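Local coordinates for protein MHP1 (Microbacterium liquefaciens, PDB 2JLN) that mediates the sodium-dependent binding and uptake of 5-aryl-substituted hydantoins, such as 5-benzyl and 5-indolylmethyl hydantoin, as a symporter, at residues R10-P15 against T329-F334; S321-L326 against F334-G339. All coordinates share one frame; numbering follows the deposited sequence.

Contact 1. Residues R10-P15 against T329-F334; sequences RSLLNP and TFPRVF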
loop_
_atom_site.group_PDB
_atom_site.type_symbol
_atom_site.label_atom_id
_atom_site.label_comp_id
_atom_site.label_asym_id
_atom_site.label_seq_id
_atom_site.Cartn_x
_atom_site.Cartn_y
_atom_site.Cartn_z
ATOM N N ARG A 10 10.930 10.788 28.860
ATOM C CA ARG A 10 9.512 10.915 28.537
ATOM C C ARG A 10 8.939 9.619 27.933
ATOM O O ARG A 10 9.621 8.953 27.151
ATOM C CB ARG A 10 9.361 12.061 27.538
ATOM C CG ARG A 10 8.006 12.730 27.540
ATOM C CD ARG A 10 8.094 14.176 27.034
ATOM N NE ARG A 10 8.249 14.307 25.582
ATOM C CZ ARG A 10 7.253 14.192 24.700
ATOM N NH1 ARG A 10 6.009 13.917 25.113
ATOM N NH2 ARG A 10 7.505 14.343 23.396
ATOM N N SER A 11 7.699 9.256 28.282
ATOM C CA SER A 11 7.068 8.071 27.685
ATOM C C SER A 11 6.255 8.424 26.436
ATOM O O SER A 11 5.508 9.415 26.444
ATOM C CB SER A 11 6.161 7.345 28.684
ATOM O OG SER A 11 5.593 6.169 28.103
ATOM N N LEU A 12 6.395 7.607 25.380
ATOM C CA LEU A 12 5.713 7.852 24.100
ATOM C C LEU A 12 4.553 6.883 23.833
ATOM O O LEU A 12 3.941 6.927 22.760
ATOM C CB LEU A 12 6.703 7.808 22.924
ATOM C CG LEU A 12 7.843 8.833 22.812
ATOM C CD1 LEU A 12 8.692 8.538 21.604
ATOM C CD2 LEU A 12 7.357 10.283 22.774
ATOM N N LEU A 13 4.260 6.015 24.807
ATOM C CA LEU A 13 3.206 5.001 24.671
ATOM C C LEU A 13 1.850 5.582 25.017
ATOM O O LEU A 13 1.740 6.388 25.939
ATOM C CB LEU A 13 3.499 3.792 25.565
ATOM C CG LEU A 13 2.445 2.700 25.714
ATOM C CD1 LEU A 13 1.629 2.553 24.497
ATOM C CD2 LEU A 13 3.123 1.394 25.972
ATOM N N ASN A 14 0.841 5.199 24.242
ATOM C CA ASN A 14 -0.560 5.456 24.543
ATOM C C ASN A 14 -1.375 4.298 23.948
ATOM O O ASN A 14 -0.841 3.540 23.139
ATOM C CB ASN A 14 -1.002 6.861 24.079
ATOM C CG ASN A 14 -1.304 6.955 22.570
ATOM O OD1 ASN A 14 -1.487 5.949 21.896
ATOM N ND2 ASN A 14 -1.392 8.181 22.058
ATOM N N PRO A 15 -2.646 4.121 24.370
ATOM C CA PRO A 15 -3.345 2.872 24.027
ATOM C C PRO A 15 -3.469 2.596 22.522
ATOM O O PRO A 15 -3.463 1.430 22.140
ATOM C CB PRO A 15 -4.721 3.044 24.681
ATOM C CG PRO A 15 -4.835 4.496 24.927
ATOM C CD PRO A 15 -3.463 4.946 25.268
ATOM N N THR A 329 3.297 10.108 16.986
ATOM C CA THR A 329 4.342 11.142 17.130
ATOM C C THR A 329 3.949 12.199 18.186
ATOM O O THR A 329 4.799 12.705 18.927
ATOM C CB THR A 329 4.590 11.920 15.803
ATOM O OG1 THR A 329 5.168 11.063 14.807
ATOM C CG2 THR A 329 5.503 13.118 16.060
ATOM N N PHE A 330 2.659 12.550 18.224
ATOM C CA PHE A 330 2.116 13.428 19.269
ATOM C C PHE A 330 1.149 12.656 20.184
ATOM O O PHE A 330 -0.086 12.873 20.153
ATOM C CB PHE A 330 1.452 14.650 18.639
ATOM C CG PHE A 330 2.289 15.275 17.601
ATOM C CD1 PHE A 330 1.950 15.162 16.266
ATOM C CD2 PHE A 330 3.467 15.905 17.953
ATOM C CE1 PHE A 330 2.760 15.705 15.288
ATOM C CE2 PHE A 330 4.279 16.458 16.993
ATOM C CZ PHE A 330 3.930 16.361 15.646
ATOM N N PRO A 331 1.715 11.746 21.003
ATOM C CA PRO A 331 0.848 10.736 21.592
ATOM C C PRO A 331 -0.106 11.290 22.666
ATOM O O PRO A 331 -1.141 10.671 22.881
ATOM C CB PRO A 331 1.851 9.708 22.135
ATOM C CG PRO A 331 3.084 10.487 22.336
ATOM C CD PRO A 331 3.133 11.417 21.205
ATOM N N ARG A 332 0.198 12.421 23.302
ATOM C CA ARG A 332 -0.758 12.982 24.271
ATOM C C ARG A 332 -1.716 13.970 23.582
ATOM O O ARG A 332 -2.774 14.281 24.129
ATOM C CB ARG A 332 -0.085 13.592 25.532
ATOM C CG ARG A 332 1.268 12.970 25.930
ATOM C CD ARG A 332 1.271 12.031 27.138
ATOM N NE ARG A 332 0.706 10.694 26.893
ATOM C CZ ARG A 332 1.375 9.538 26.942
ATOM N NH1 ARG A 332 2.673 9.496 27.197
ATOM N NH2 ARG A 332 0.733 8.409 26.724
ATOM N N VAL A 333 -1.369 14.421 22.372
ATOM C CA VAL A 333 -2.268 15.261 21.568
ATOM C C VAL A 333 -3.285 14.502 20.689
ATOM O O VAL A 333 -4.431 14.921 20.618
ATOM C CB VAL A 333 -1.522 16.248 20.654
ATOM C CG1 VAL A 333 -2.505 17.181 20.008
ATOM C CG2 VAL A 333 -0.533 17.047 21.424
ATOM N N PHE A 334 -2.895 13.415 20.013
ATOM C CA PHE A 334 -3.821 12.714 19.089
ATOM C C PHE A 334 -4.051 11.285 19.491
ATOM O O PHE A 334 -3.164 10.648 20.036
ATOM C CB PHE A 334 -3.251 12.618 17.666
ATOM C CG PHE A 334 -3.120 13.916 16.967
ATOM C CD1 PHE A 334 -1.879 14.499 16.805
ATOM C CD2 PHE A 334 -4.229 14.553 16.452
ATOM C CE1 PHE A 334 -1.748 15.711 16.156
ATOM C CE2 PHE A 334 -4.100 15.776 15.791
ATOM C CZ PHE A 334 -2.860 16.351 15.650
#
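Asn14 and Arg332 reach across from opposite segments, and each donates from its side chain to a main-chain carbonyl of the facing segment, Asn14 to Pro331 and Arg332 to Leu13. Asn14 has its CG in the crowded position between its own backbone N and carbonyl carbon (chi1 79°), on a bond from CA that already points at residues 329-334. Its ND2 lies 2.6 Å from Pro331 O, donating in the carbonyl plane onto a lone pair at a C=O...N angle of 120°, while the acceptor sits in the plane of the amide. The same nitrogen also has a weak bond to Cys327 O, and Asn14 N is bonded to Asn17 OD1. Arg332 works in the other direction. Its chain, bent at chi2 and chi3, brings the guanidinium alongside residues 11-13, edge first, where Leu13 O lies near the plane and accepts from NH2. The modelled 2.4 Å between Arg332 NH2 and Leu13 O is too short to be taken literally. Ser11 O is also near the plane, beyond Arg332 NH1 at 2.9 Å, but at a poor angle for bonding. Beside these bonds the Pro331 ring packs on Leu12, its CB 3.5 Å from Leu12 O and its CG 4.3 Å from Leu12 CD2. The result is an irregular N-terminal tail laid over the short loop between helices 314-329 and 336-349, probably on the cytoplasmic side of this APC-clan transporter.

Contact 2. Residues S321-L326 against F334-G339; sequences SPAYTL and FTFKTG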
loop_
_atom_site.group_PDB
_atom_site.type_symbol
_atom_site.label_atom_id
_atom_site.label_comp_id
_atom_site.label_asym_id
_atom_site.label_seq_id
_atom_site.Cartn_x
_atom_site.Cartn_y
_atom_site.Cartn_z
ATOM N N SER A 321 -2.307 4.802 7.442
ATOM C CA SER A 321 -0.935 5.129 7.809
ATOM C C SER A 321 -0.658 6.566 8.213
ATOM O O SER A 321 0.255 6.808 8.989
ATOM C CB SER A 321 0.053 4.680 6.747
ATOM O OG SER A 321 -0.067 3.280 6.548
ATOM N N PRO A 322 -1.400 7.539 7.684
ATOM C CA PRO A 322 -1.093 8.805 8.359
ATOM C C PRO A 322 -1.745 8.904 9.761
ATOM O O PRO A 322 -1.172 9.529 10.675
ATOM C CB PRO A 322 -1.636 9.864 7.381
ATOM C CG PRO A 322 -2.560 9.120 6.491
ATOM C CD PRO A 322 -1.919 7.776 6.334
ATOM N N ALA A 323 -2.918 8.292 9.929
ATOM C CA ALA A 323 -3.526 8.193 11.249
ATOM C C ALA A 323 -2.508 7.709 12.304
ATOM O O ALA A 323 -2.243 8.421 13.259
ATOM C CB ALA A 323 -4.774 7.307 11.225
ATOM N N TYR A 324 -1.920 6.531 12.141
ATOM C CA TYR A 324 -0.958 6.050 13.131
ATOM C C TYR A 324 0.298 6.918 13.291
ATOM O O TYR A 324 0.940 6.869 14.362
ATOM C CB TYR A 324 -0.503 4.631 12.837
ATOM C CG TYR A 324 -1.505 3.572 13.149
ATOM C CD1 TYR A 324 -2.013 2.782 12.142
ATOM C CD2 TYR A 324 -1.926 3.332 14.445
ATOM C CE1 TYR A 324 -2.929 1.793 12.400
ATOM C CE2 TYR A 324 -2.839 2.329 14.723
ATOM C CZ TYR A 324 -3.338 1.567 13.684
ATOM O OH TYR A 324 -4.250 0.561 13.872
ATOM N N THR A 325 0.675 7.674 12.250
ATOM C CA THR A 325 1.820 8.593 12.345
ATOM C C THR A 325 1.512 9.762 13.285
ATOM O O THR A 325 2.364 10.178 14.068
ATOM C CB THR A 325 2.284 9.137 10.958
ATOM O OG1 THR A 325 2.765 8.059 10.145
ATOM C CG2 THR A 325 3.420 10.142 11.119
ATOM N N LEU A 326 0.292 10.285 13.209
ATOM C CA LEU A 326 -0.146 11.347 14.117
ATOM C C LEU A 326 -0.284 10.887 15.570
ATOM O O LEU A 326 0.330 11.461 16.487
ATOM C CB LEU A 326 -1.461 11.997 13.638
ATOM C CG LEU A 326 -1.364 12.883 12.373
ATOM C CD1 LEU A 326 -2.718 13.516 12.017
ATOM C CD2 LEU A 326 -0.283 13.950 12.520
ATOM N N PHE A 334 -2.895 13.415 20.013
ATOM C CA PHE A 334 -3.821 12.714 19.089
ATOM C C PHE A 334 -4.051 11.285 19.491
ATOM O O PHE A 334 -3.164 10.648 20.036
ATOM C CB PHE A 334 -3.251 12.618 17.666
ATOM C CG PHE A 334 -3.120 13.916 16.967
ATOM C CD1 PHE A 334 -1.879 14.499 16.805
ATOM C CD2 PHE A 334 -4.229 14.553 16.452
ATOM C CE1 PHE A 334 -1.748 15.711 16.156
ATOM C CE2 PHE A 334 -4.100 15.776 15.791
ATOM C CZ PHE A 334 -2.860 16.351 15.650
ATOM N N THR A 335 -5.214 10.749 19.155
ATOM C CA THR A 335 -5.425 9.305 19.268
ATOM C C THR A 335 -5.763 8.723 17.885
ATOM O O THR A 335 -6.056 9.461 16.976
ATOM C CB THR A 335 -6.518 8.942 20.327
ATOM O OG1 THR A 335 -7.722 9.675 20.075
ATOM C CG2 THR A 335 -6.039 9.253 21.724
ATOM N N PHE A 336 -5.722 7.410 17.714
ATOM C CA PHE A 336 -6.068 6.852 16.416
ATOM C C PHE A 336 -7.325 7.454 15.789
ATOM O O PHE A 336 -7.262 7.973 14.687
ATOM C CB PHE A 336 -6.226 5.344 16.459
ATOM C CG PHE A 336 -6.709 4.777 15.169
ATOM C CD1 PHE A 336 -5.834 4.646 14.092
ATOM C CD2 PHE A 336 -8.039 4.415 15.010
ATOM C CE1 PHE A 336 -6.272 4.143 12.877
ATOM C CE2 PHE A 336 -8.491 3.901 13.801
ATOM C CZ PHE A 336 -7.607 3.769 12.723
ATOM N N LYS A 337 -8.466 7.369 16.460
ATOM C CA LYS A 337 -9.685 7.945 15.892
ATOM C C LYS A 337 -9.525 9.442 15.544
ATOM O O LYS A 337 -10.065 9.929 14.544
ATOM C CB LYS A 337 -10.909 7.694 16.792
ATOM C CG LYS A 337 -11.531 6.271 16.682
ATOM C CD LYS A 337 -12.294 5.872 17.989
ATOM C CE LYS A 337 -13.054 4.508 17.903
ATOM N NZ LYS A 337 -14.538 4.526 17.473
ATOM N N THR A 338 -8.764 10.177 16.330
ATOM C CA THR A 338 -8.614 11.597 16.043
ATOM C C THR A 338 -7.639 11.922 14.904
ATOM O O THR A 338 -7.802 12.950 14.228
ATOM C CB THR A 338 -8.252 12.354 17.316
ATOM O OG1 THR A 338 -9.471 12.782 17.923
ATOM C CG2 THR A 338 -7.360 13.561 17.033
ATOM N N GLY A 339 -6.647 11.038 14.698
ATOM C CA GLY A 339 -5.611 11.175 13.672
ATOM C C GLY A 339 -6.178 10.919 12.289
ATOM O O GLY A 339 -5.793 11.563 11.320
#
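Tyr324 and Phe336 bring their rings together where helix 314-329 meets the start of helix 336-349. From its CB, the Tyr324 side chain leaves with CG anti to the carbonyl carbon, and the ring beyond is covered on one face by Phe336. Tyr324 CD2 is 4.1 Å from Phe336 CD1, and CE2 comes nearer to the same atom, at 3.8 Å. Tyr324 CZ is equally far, 4.0 Å, from Phe336 CD1 and CE1, and CE1 faces Phe336 CE1. Past the ring, OH makes a weak hydrogen bond with Lys232 NZ. The ring planes are inclined at 36°, an oblique pairing, with Phe336 CD1 above the tyrosine face toward its rim. Phe336 has CG anti to its backbone N (chi1 174°), and from the ring so started CE1 is 3.9 Å from Ala323 CB. An alanine in place of Tyr324 would probably leave that side of Phe336 without its partner and Lys232 without the phenol. Deeper in, Ala323 CA is 3.9 Å from Gly339 C, so the helices meet backbone to backbone where the glycine has no side chain. Leu326 completes the seam, placing CD1 3.7 Å from Gly339 O and CB over one face of the Phe334 ring, toward its rim. No hydrogen bond joins the two segments, which implies that between residues 321-326 and 334-339 close fit and apolar contact, not directional bonds, do the joining.

Overall arrangement
Both contacts use the chain around the turn between helices 314-329 and 336-349, and they share Phe334: contact 1 comes near its carbonyl oxygen, with Asn14 ND2 3.6 Å from Phe334 O, while contact 2 uses its ring. Their centres are 11 Å apart, and their segments alternate along the sequence. Contact 2 closes the helix pair locally; contact 1 lays a tail over 300 residues distant in sequence across the connecting loop. The centre of contact 1 is about 25 Å from the centre of the chain, that of contact 2 about 17 Å, and contact 1 lies away from the annotated sites. Contact 2 comes closer: the Ala323 side chain is about 10 Å from that of Asn318, a probable substrate-binding residue on the same helix.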